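Local coordinates for vibralactone Cyclase (Boreostereum vibrans, PDB 6KD0), which catalyses the cyclization that forms the fused bicyclic beta-lactone of vibralactone, probably with the catalytic machinery of an alpha/beta hydrolase, at residues K226-C231 and L237-V242; D30-L35 and V242-E247; A174-G179 and F313-R318. One frame throughout, in Å; residues are numbered along the deposited sequence.

Contact 1 (K226-C231 and L237-V242); sequences KSMEEC and LSKKEV
The carboxylate of Glu229 meets Lys239 through a methylene more closely than through the ammonium: Glu229 OE2 lies 3.0 Å from Lys239 CE, whereas the salt bridge from Glu229 OE2 to Lys239 NZ is long at 3.6 Å. The setting is the part of the alpha/beta hydrolase chain between strands 203-207 and 273-278, where the short helix 227-230 packs beside the capped start of helix 239-249. Lys239 leaves its helix with CG anti to the backbone N (chi1 168°) and runs straight until it bends at the last torsion, which carries its methylenes past Met228 to the carboxylate of Glu229. On the way Lys239 CD passes 3.5 Å from Met228 O, and the two side chains cross at about a right angle. The CB of Glu229 points away from the lysine's segment, but the bend at chi2 brings the carboxylate back to it. The ammonium is shared, since Lys239 also makes a cation-pi contact with Tyr243 one helical turn on. Deeper in, Met228 and Val242 reach tip to tip, with Met228 SD 4.1 Å from Val242 CG1; helix 284-296 adjoins this buried side through Glu286. Leu237, just ahead of the N-cap Ser238, touches Asp281 of a possible catalytic triad, which places the contact near the probable active site. The helix start is held by a capping box, a reciprocal pair of bonds that fixes the rotation of both side chains. Glu241 N donates to Ser238 OG over 3.1 Å, while Glu241 OE1 forms a salt bridge with Arg38. In return, Ser238 N donates to Glu241 OE2 at 2.9 Å, entering on the anti lone pair, away from the other carboxylate oxygen.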
loop_
_atom_site.group_PDB
_atom_site.type_symbol
_atom_site.label_atom_id
_atom_site.label_comp_id
_atom_site.label_asym_id
_atom_site.label_seq_id
_atom_site.Cartn_x
_atom_site.Cartn_y
_atom_site.Cartn_z
ATOM N N LYS A 226 15.350 -14.428 -4.667
ATOM C CA LYS A 226 15.610 -14.790 -6.054
ATOM C C LYS A 226 14.995 -13.812 -7.044
ATOM O O LYS A 226 15.557 -13.613 -8.122
ATOM C CB LYS A 226 15.095 -16.205 -6.344
ATOM C CG LYS A 226 16.175 -17.280 -6.271
ATOM C CD LYS A 226 16.301 -17.852 -4.875
ATOM C CE LYS A 226 17.408 -18.897 -4.811
ATOM N NZ LYS A 226 18.756 -18.284 -4.645
ATOM N N SER A 227 13.867 -13.185 -6.680
ATOM C CA SER A 227 13.105 -12.371 -7.626
ATOM C C SER A 227 13.894 -11.170 -8.134
ATOM O O SER A 227 13.663 -10.726 -9.259
ATOM C CB SER A 227 11.800 -11.904 -6.985
ATOM O OG SER A 227 12.071 -11.142 -5.816
ATOM N N MET A 228 14.821 -10.627 -7.339
ATOM C CA MET A 228 15.495 -9.399 -7.763
ATOM C C MET A 228 16.328 -9.606 -9.024
ATOM O O MET A 228 16.427 -8.692 -9.858
ATOM C CB MET A 228 16.364 -8.839 -6.635
ATOM C CG MET A 228 16.802 -7.385 -6.850
ATOM S SD MET A 228 15.472 -6.178 -6.595
ATOM C CE MET A 228 15.169 -6.413 -4.855
ATOM N N GLU A 229 16.926 -10.787 -9.191
ATOM C CA GLU A 229 17.660 -11.124 -10.409
ATOM C C GLU A 229 16.767 -11.808 -11.443
ATOM O O GLU A 229 16.815 -11.472 -12.634
ATOM C CB GLU A 229 18.845 -12.033 -10.072
ATOM C CG GLU A 229 19.918 -11.376 -9.239
ATOM C CD GLU A 229 20.497 -10.147 -9.902
ATOM O OE1 GLU A 229 20.697 -10.170 -11.139
ATOM O OE2 GLU A 229 20.760 -9.162 -9.183
ATOM N N GLU A 230 15.952 -12.767 -10.993
ATOM C CA GLU A 230 15.084 -13.509 -11.907
ATOM C C GLU A 230 14.093 -12.580 -12.601
ATOM O O GLU A 230 13.803 -12.750 -13.791
ATOM C CB GLU A 230 14.360 -14.631 -11.152
ATOM C CG GLU A 230 12.987 -15.053 -11.733
ATOM C CD GLU A 230 12.034 -15.649 -10.681
ATOM O OE1 GLU A 230 10.825 -15.839 -10.986
ATOM O OE2 GLU A 230 12.496 -15.926 -9.546
ATOM N N CYS A 231 13.583 -11.572 -11.887
ATOM C CA CYS A 231 12.652 -10.603 -12.450
ATOM C C CYS A 231 13.299 -9.238 -12.672
ATOM O O CYS A 231 12.612 -8.215 -12.647
ATOM C CB CYS A 231 11.432 -10.468 -11.539
ATOM S SG CYS A 231 10.558 -12.024 -11.280
ATOM N N LEU A 237 8.383 -2.722 -13.464
ATOM C CA LEU A 237 9.354 -2.475 -12.400
ATOM C C LEU A 237 10.585 -3.350 -12.590
ATOM O O LEU A 237 10.517 -4.571 -12.429
ATOM C CB LEU A 237 8.747 -2.727 -11.014
ATOM C CG LEU A 237 9.719 -2.457 -9.856
ATOM C CD1 LEU A 237 10.113 -0.969 -9.801
ATOM C CD2 LEU A 237 9.114 -2.911 -8.510
ATOM N N SER A 238 11.709 -2.732 -12.926
ATOM C CA SER A 238 12.971 -3.430 -13.094
ATOM C C SER A 238 13.788 -3.306 -11.813
ATOM O O SER A 238 13.511 -2.458 -10.963
ATOM C CB SER A 238 13.730 -2.854 -14.288
ATOM O OG SER A 238 14.101 -1.505 -14.038
ATOM N N LYS A 239 14.766 -4.207 -11.662
ATOM C CA LYS A 239 15.764 -4.083 -10.600
ATOM C C LYS A 239 16.444 -2.720 -10.629
ATOM O O LYS A 239 16.657 -2.081 -9.589
ATOM C CB LYS A 239 16.804 -5.200 -10.744
ATOM C CG LYS A 239 18.041 -5.018 -9.877
ATOM C CD LYS A 239 18.946 -6.248 -9.973
ATOM C CE LYS A 239 20.004 -6.242 -8.885
ATOM N NZ LYS A 239 21.250 -5.555 -9.311
ATOM N N LYS A 240 16.826 -2.273 -11.820
ATOM C CA LYS A 240 17.422 -0.953 -11.953
ATOM C C LYS A 240 16.535 0.126 -11.334
ATOM O O LYS A 240 17.031 1.027 -10.646
ATOM C CB LYS A 240 17.679 -0.669 -13.435
ATOM C CG LYS A 240 18.316 0.676 -13.728
ATOM C CD LYS A 240 18.568 0.827 -15.224
ATOM C CE LYS A 240 19.238 2.161 -15.525
ATOM N NZ LYS A 240 19.559 2.329 -16.972
ATOM N N GLU A 241 15.220 0.044 -11.568
ATOM C CA GLU A 241 14.283 1.035 -11.041
ATOM C C GLU A 241 14.167 0.926 -9.525
ATOM O O GLU A 241 14.070 1.943 -8.822
ATOM C CB GLU A 241 12.913 0.858 -11.705
ATOM C CG GLU A 241 12.840 1.369 -13.142
ATOM C CD GLU A 241 11.504 1.072 -13.811
ATOM O OE1 GLU A 241 10.920 1.987 -14.431
ATOM O OE2 GLU A 241 11.034 -0.076 -13.715
ATOM N N VAL A 242 14.164 -0.307 -9.007
ATOM C CA VAL A 242 14.137 -0.513 -7.560
ATOM C C VAL A 242 15.324 0.194 -6.907
ATOM O O VAL A 242 15.173 0.964 -5.938
ATOM C CB VAL A 242 14.112 -2.020 -7.247
ATOM C CG1 VAL A 242 14.412 -2.270 -5.766
ATOM C CG2 VAL A 242 12.741 -2.604 -7.628
#

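Contact 2 (D30-L35 and V242-E247); sequences DPFPPL and VYWFNE
With CG set anti to the backbone N in both residues, chi1 -164° in Phe32 and -177° in Trp244, the phenyl ring of one is carried across to the indole of the other. They meet as a T-shaped pair, the edge of Phe32 directed at a face of Trp244. The planes stand at 82°, and the centroid of the Phe32 ring is 4.9 Å from that of the five-membered ring. The phenyl comes in by its CE1-CZ edge: Phe32 CE1 stands 3.6 Å above the indole plane, over the centre of the indole, and Phe32 CZ lies 3.6 Å from Trp244 CD2 at the ring fusion. This packing joins two parts of the alpha/beta hydrolase that are far apart in sequence, the loop leading into helix 35-54 and helix 239-249. Leu35, first residue of the former helix, comes to the rim of the indole instead of its face, with Leu35 CB 3.9 Å from Trp244 CH2. On the helix itself Trp244 CE3 sits 4.1 Å above the ring plane of the next residue, Phe245. Arg38 flanks the loop, making a cation-pi contact with Phe32 and donating through NE to Pro33 O.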
loop_
_atom_site.group_PDB
_atom_site.type_symbol
_atom_site.label_atom_id
_atom_site.label_comp_id
_atom_site.label_asym_id
_atom_site.label_seq_id
_atom_site.Cartn_x
_atom_site.Cartn_y
_atom_site.Cartn_z
ATOM N N ASP A 30 12.328 6.557 -24.217
ATOM C CA ASP A 30 13.448 6.812 -23.304
ATOM C C ASP A 30 14.010 5.505 -22.757
ATOM O O ASP A 30 13.244 4.697 -22.226
ATOM C CB ASP A 30 12.978 7.629 -22.097
ATOM C CG ASP A 30 12.767 9.083 -22.398
ATOM O OD1 ASP A 30 13.175 9.550 -23.479
ATOM O OD2 ASP A 30 12.203 9.770 -21.522
ATOM N N PRO A 31 15.331 5.295 -22.780
ATOM C CA PRO A 31 15.882 4.143 -22.043
ATOM C C PRO A 31 15.549 4.183 -20.563
ATOM O O PRO A 31 15.238 3.144 -19.971
ATOM C CB PRO A 31 17.396 4.259 -22.280
ATOM C CG PRO A 31 17.530 5.134 -23.491
ATOM C CD PRO A 31 16.391 6.083 -23.436
ATOM N N PHE A 32 15.587 5.364 -19.953
ATOM C CA PHE A 32 15.236 5.526 -18.541
ATOM C C PHE A 32 14.582 6.894 -18.354
ATOM O O PHE A 32 15.275 7.915 -18.214
ATOM C CB PHE A 32 16.447 5.357 -17.626
ATOM C CG PHE A 32 16.084 5.143 -16.183
ATOM C CD1 PHE A 32 15.823 6.224 -15.356
ATOM C CD2 PHE A 32 15.989 3.860 -15.656
ATOM C CE1 PHE A 32 15.482 6.035 -14.023
ATOM C CE2 PHE A 32 15.648 3.659 -14.320
ATOM C CZ PHE A 32 15.393 4.754 -13.503
ATOM N N PRO A 33 13.253 6.953 -18.339
ATOM C CA PRO A 33 12.555 8.230 -18.189
ATOM C C PRO A 33 12.934 8.916 -16.889
ATOM O O PRO A 33 13.068 8.255 -15.848
ATOM C CB PRO A 33 11.072 7.825 -18.183
ATOM C CG PRO A 33 11.032 6.494 -18.833
ATOM C CD PRO A 33 12.329 5.820 -18.530
ATOM N N PRO A 34 13.104 10.237 -16.911
ATOM C CA PRO A 34 13.451 10.978 -15.692
ATOM C C PRO A 34 12.243 11.101 -14.769
ATOM O O PRO A 34 11.107 10.828 -15.157
ATOM C CB PRO A 34 13.883 12.349 -16.218
ATOM C CG PRO A 34 13.108 12.510 -17.508
ATOM C CD PRO A 34 12.905 11.125 -18.073
ATOM N N LEU A 35 12.514 11.527 -13.528
ATOM C CA LEU A 35 11.462 11.578 -12.513
ATOM C C LEU A 35 10.270 12.417 -12.964
ATOM O O LEU A 35 9.109 12.027 -12.759
ATOM C CB LEU A 35 12.018 12.126 -11.194
ATOM C CG LEU A 35 11.006 12.142 -10.047
ATOM C CD1 LEU A 35 10.298 10.791 -9.877
ATOM C CD2 LEU A 35 11.702 12.538 -8.778
ATOM N N VAL A 242 14.164 -0.307 -9.007
ATOM C CA VAL A 242 14.137 -0.513 -7.560
ATOM C C VAL A 242 15.324 0.194 -6.907
ATOM O O VAL A 242 15.173 0.964 -5.938
ATOM C CB VAL A 242 14.112 -2.020 -7.247
ATOM C CG1 VAL A 242 14.412 -2.270 -5.766
ATOM C CG2 VAL A 242 12.741 -2.604 -7.628
ATOM N N TYR A 243 16.525 -0.056 -7.437
ATOM C CA TYR A 243 17.724 0.583 -6.892
ATOM C C TYR A 243 17.655 2.104 -7.025
ATOM O O TYR A 243 18.109 2.842 -6.136
ATOM C CB TYR A 243 18.975 0.036 -7.594
ATOM C CG TYR A 243 19.479 -1.262 -7.006
ATOM C CD1 TYR A 243 18.648 -2.369 -6.912
ATOM C CD2 TYR A 243 20.783 -1.375 -6.529
ATOM C CE1 TYR A 243 19.098 -3.570 -6.366
ATOM C CE2 TYR A 243 21.248 -2.562 -5.986
ATOM C CZ TYR A 243 20.402 -3.658 -5.910
ATOM O OH TYR A 243 20.846 -4.844 -5.366
ATOM N N TRP A 244 17.083 2.597 -8.127
ATOM C CA TRP A 244 16.997 4.047 -8.301
ATOM C C TRP A 244 16.061 4.673 -7.264
ATOM O O TRP A 244 16.370 5.728 -6.700
ATOM C CB TRP A 244 16.563 4.368 -9.735
ATOM C CG TRP A 244 16.487 5.829 -10.090
ATOM C CD1 TRP A 244 17.527 6.712 -10.208
ATOM C CD2 TRP A 244 15.304 6.555 -10.431
ATOM N NE1 TRP A 244 17.052 7.953 -10.584
ATOM C CE2 TRP A 244 15.691 7.879 -10.726
ATOM C CE3 TRP A 244 13.948 6.216 -10.497
ATOM C CZ2 TRP A 244 14.774 8.861 -11.095
ATOM C CZ3 TRP A 244 13.042 7.190 -10.869
ATOM C CH2 TRP A 244 13.460 8.498 -11.162
ATOM N N PHE A 245 14.906 4.044 -7.005
ATOM C CA PHE A 245 13.985 4.583 -6.006
ATOM C C PHE A 245 14.604 4.547 -4.605
ATOM O O PHE A 245 14.397 5.470 -3.798
ATOM C CB PHE A 245 12.646 3.825 -6.039
ATOM C CG PHE A 245 11.734 4.225 -7.178
ATOM C CD1 PHE A 245 11.234 5.514 -7.275
ATOM C CD2 PHE A 245 11.353 3.292 -8.137
ATOM C CE1 PHE A 245 10.387 5.879 -8.332
ATOM C CE2 PHE A 245 10.511 3.651 -9.190
ATOM C CZ PHE A 245 10.036 4.948 -9.287
ATOM N N ASN A 246 15.357 3.481 -4.293
ATOM C CA ASN A 246 16.082 3.436 -3.019
ATOM C C ASN A 246 17.079 4.581 -2.922
ATOM O O ASN A 246 17.233 5.205 -1.862
ATOM C CB ASN A 246 16.826 2.098 -2.859
ATOM C CG ASN A 246 15.889 0.926 -2.673
ATOM O OD1 ASN A 246 14.827 1.055 -2.095
ATOM N ND2 ASN A 246 16.308 -0.245 -3.141
ATOM N N GLU A 247 17.792 4.853 -4.017
ATOM C CA GLU A 247 18.742 5.960 -4.040
ATOM C C GLU A 247 18.054 7.317 -3.866
ATOM O O GLU A 247 18.546 8.179 -3.133
ATOM C CB GLU A 247 19.528 5.921 -5.352
ATOM C CG GLU A 247 20.521 7.064 -5.482
ATOM C CD GLU A 247 21.310 7.002 -6.770
ATOM O OE1 GLU A 247 22.384 7.638 -6.830
ATOM O OE2 GLU A 247 20.859 6.322 -7.717
#

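Contact 3 (A174-G179 and F313-R318); sequences AGQSAG and FHMLFR
Gln176 NE2 is held among three groups: it donates to Gln207 OE1 on a neighbouring strand, makes a weak hydrogen bond of 3.5 Å to Met315 SD, and rests at the edge of the His314 ring, 3.5 Å from His314 CE1. The amide and imidazole planes are 79° apart. An extended chain, with CG anti to the backbone N (chi1 -179°), drives the amide straight from the strand into this site, where Met315 arrives from the opposite direction. The other amide atom packs too, Gln176 OE1 lying 3.5 Å from Met315 CG. Gln176 ends strand 171-176 and is itself the first variable residue of the Gly-x-Ser-x-Gly motif, probably the nucleophile elbow of the alpha/beta hydrolase fold. Ser177 there has the strained positive phi, 57°, expected of such an elbow, and its OG is hydrogen-bonded to His311, two residues before helix 313-316. On that short helix Met315 CG lies 3.7 Å above one face of the His314 ring, offset toward the rim, and Tyr208 and Phe326 pack around the imidazole. Arg318 turns back over the helix: its NE donates to His314 O at 2.8 Å, from above the carbonyl plane, while the oxygen lies in the guanidinium plane. The same guanidinium has Met315 SD at its edge and forms a salt bridge through NH2 to Asp117.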
loop_
_atom_site.group_PDB
_atom_site.type_symbol
_atom_site.label_atom_id
_atom_site.label_comp_id
_atom_site.label_asym_id
_atom_site.label_seq_id
_atom_site.Cartn_x
_atom_site.Cartn_y
_atom_site.Cartn_z
ATOM N N ALA A 174 -3.762 0.229 5.481
ATOM C CA ALA A 174 -3.590 -0.451 4.214
ATOM C C ALA A 174 -2.678 0.406 3.360
ATOM O O ALA A 174 -2.720 1.630 3.454
ATOM C CB ALA A 174 -4.944 -0.686 3.521
ATOM N N GLY A 175 -1.831 -0.226 2.560
ATOM C CA GLY A 175 -0.945 0.538 1.700
ATOM C C GLY A 175 -0.529 -0.252 0.480
ATOM O O GLY A 175 -0.467 -1.487 0.499
ATOM N N GLN A 176 -0.216 0.486 -0.579
ATOM C CA GLN A 176 0.146 -0.077 -1.876
ATOM C C GLN A 176 1.595 0.262 -2.206
ATOM O O GLN A 176 1.967 1.437 -2.217
ATOM C CB GLN A 176 -0.789 0.474 -2.952
ATOM C CG GLN A 176 -0.545 -0.056 -4.333
ATOM C CD GLN A 176 -1.531 0.541 -5.307
ATOM O OE1 GLN A 176 -1.193 1.451 -6.061
ATOM N NE2 GLN A 176 -2.770 0.066 -5.264
ATOM N N SER A 177 2.404 -0.767 -2.468
ATOM C CA SER A 177 3.795 -0.633 -2.944
ATOM C C SER A 177 4.572 0.214 -1.943
ATOM O O SER A 177 4.629 -0.172 -0.764
ATOM C CB SER A 177 3.799 -0.128 -4.386
ATOM O OG SER A 177 5.144 -0.114 -4.876
ATOM N N ALA A 178 5.176 1.345 -2.336
ATOM C CA ALA A 178 5.929 2.149 -1.375
ATOM C C ALA A 178 5.051 2.595 -0.212
ATOM O O ALA A 178 5.535 2.737 0.926
ATOM C CB ALA A 178 6.559 3.354 -2.074
ATOM N N GLY A 179 3.757 2.811 -0.470
ATOM C CA GLY A 179 2.846 3.160 0.611
ATOM C C GLY A 179 2.627 2.013 1.575
ATOM O O GLY A 179 2.487 2.228 2.788
ATOM N N PHE A 313 0.128 -4.119 -11.748
ATOM C CA PHE A 313 -0.576 -4.316 -13.012
ATOM C C PHE A 313 -2.043 -3.928 -12.902
ATOM O O PHE A 313 -2.653 -3.551 -13.906
ATOM C CB PHE A 313 -0.464 -5.765 -13.469
ATOM C CG PHE A 313 -1.510 -6.655 -12.862
ATOM C CD1 PHE A 313 -1.352 -7.150 -11.576
ATOM C CD2 PHE A 313 -2.663 -6.971 -13.566
ATOM C CE1 PHE A 313 -2.329 -7.963 -11.007
ATOM C CE2 PHE A 313 -3.638 -7.771 -13.000
ATOM C CZ PHE A 313 -3.470 -8.265 -11.722
ATOM N N HIS A 314 -2.636 -4.018 -11.698
ATOM C CA HIS A 314 -4.048 -3.681 -11.561
ATOM C C HIS A 314 -4.306 -2.182 -11.585
ATOM O O HIS A 314 -5.443 -1.777 -11.825
ATOM C CB HIS A 314 -4.641 -4.327 -10.295
ATOM C CG HIS A 314 -4.450 -3.546 -9.031
ATOM N ND1 HIS A 314 -3.222 -3.393 -8.424
ATOM C CD2 HIS A 314 -5.345 -2.929 -8.225
ATOM C CE1 HIS A 314 -3.367 -2.691 -7.316
ATOM N NE2 HIS A 314 -4.645 -2.396 -7.172
ATOM N N MET A 315 -3.290 -1.349 -11.360
ATOM C CA MET A 315 -3.447 0.099 -11.455
ATOM C C MET A 315 -3.269 0.596 -12.873
ATOM O O MET A 315 -3.840 1.626 -13.250
ATOM C CB MET A 315 -2.430 0.816 -10.564
ATOM C CG MET A 315 -2.564 0.501 -9.082
ATOM S SD MET A 315 -4.135 1.025 -8.370
ATOM C CE MET A 315 -3.930 2.807 -8.422
ATOM N N LEU A 316 -2.486 -0.115 -13.661
ATOM C CA LEU A 316 -2.254 0.274 -15.038
ATOM C C LEU A 316 -3.167 -0.438 -16.023
ATOM O O LEU A 316 -3.345 0.057 -17.140
ATOM C CB LEU A 316 -0.794 0.016 -15.410
ATOM C CG LEU A 316 0.129 1.186 -15.060
ATOM C CD1 LEU A 316 0.422 1.272 -13.537
ATOM C CD2 LEU A 316 1.399 1.114 -15.859
ATOM N N PHE A 317 -3.757 -1.571 -15.643
ATOM C CA PHE A 317 -4.573 -2.354 -16.566
ATOM C C PHE A 317 -5.866 -2.790 -15.892
ATOM O O PHE A 317 -6.270 -3.944 -15.986
ATOM C CB PHE A 317 -3.786 -3.561 -17.068
ATOM C CG PHE A 317 -2.469 -3.201 -17.693
ATOM C CD1 PHE A 317 -2.417 -2.719 -18.985
ATOM C CD2 PHE A 317 -1.284 -3.320 -16.979
ATOM C CE1 PHE A 317 -1.209 -2.370 -19.574
ATOM C CE2 PHE A 317 -0.062 -2.976 -17.560
ATOM C CZ PHE A 317 -0.026 -2.496 -18.859
ATOM N N ARG A 318 -6.541 -1.867 -15.201
ATOM C CA ARG A 318 -7.710 -2.246 -14.411
ATOM C C ARG A 318 -8.806 -2.890 -15.258
ATOM O O ARG A 318 -9.617 -3.656 -14.726
ATOM C CB ARG A 318 -8.273 -1.028 -13.666
ATOM C CG ARG A 318 -9.400 -1.371 -12.665
ATOM C CD ARG A 318 -8.880 -2.302 -11.557
ATOM N NE ARG A 318 -7.975 -1.533 -10.700
ATOM C CZ ARG A 318 -8.372 -0.811 -9.656
ATOM N NH1 ARG A 318 -9.658 -0.799 -9.302
ATOM N NH2 ARG A 318 -7.490 -0.097 -8.957
#

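Contacts 1 and 2 are neighbours, their centres 12 Å apart. They share helix 239-249 and Val242, and meet directly where Phe32 packs on Lys240 and Glu241. Contact 3 lies nearer the middle of the chain, at the end of sheet strand 171-176, with its centre about 17 Å from that of contact 1 and 18 Å from that of contact 2; the nearest atoms of contact 3 are about 6 Å from those of contact 1 and about 7 Å from those of contact 2. Along the chain, the segments of contacts 2 and 3 alternate, whereas contact 1 joins stretches only a few residues apart. Helix 239-249 is thus tied to an N-terminal loop and to helix 227-230, close to the probable catalytic elbow.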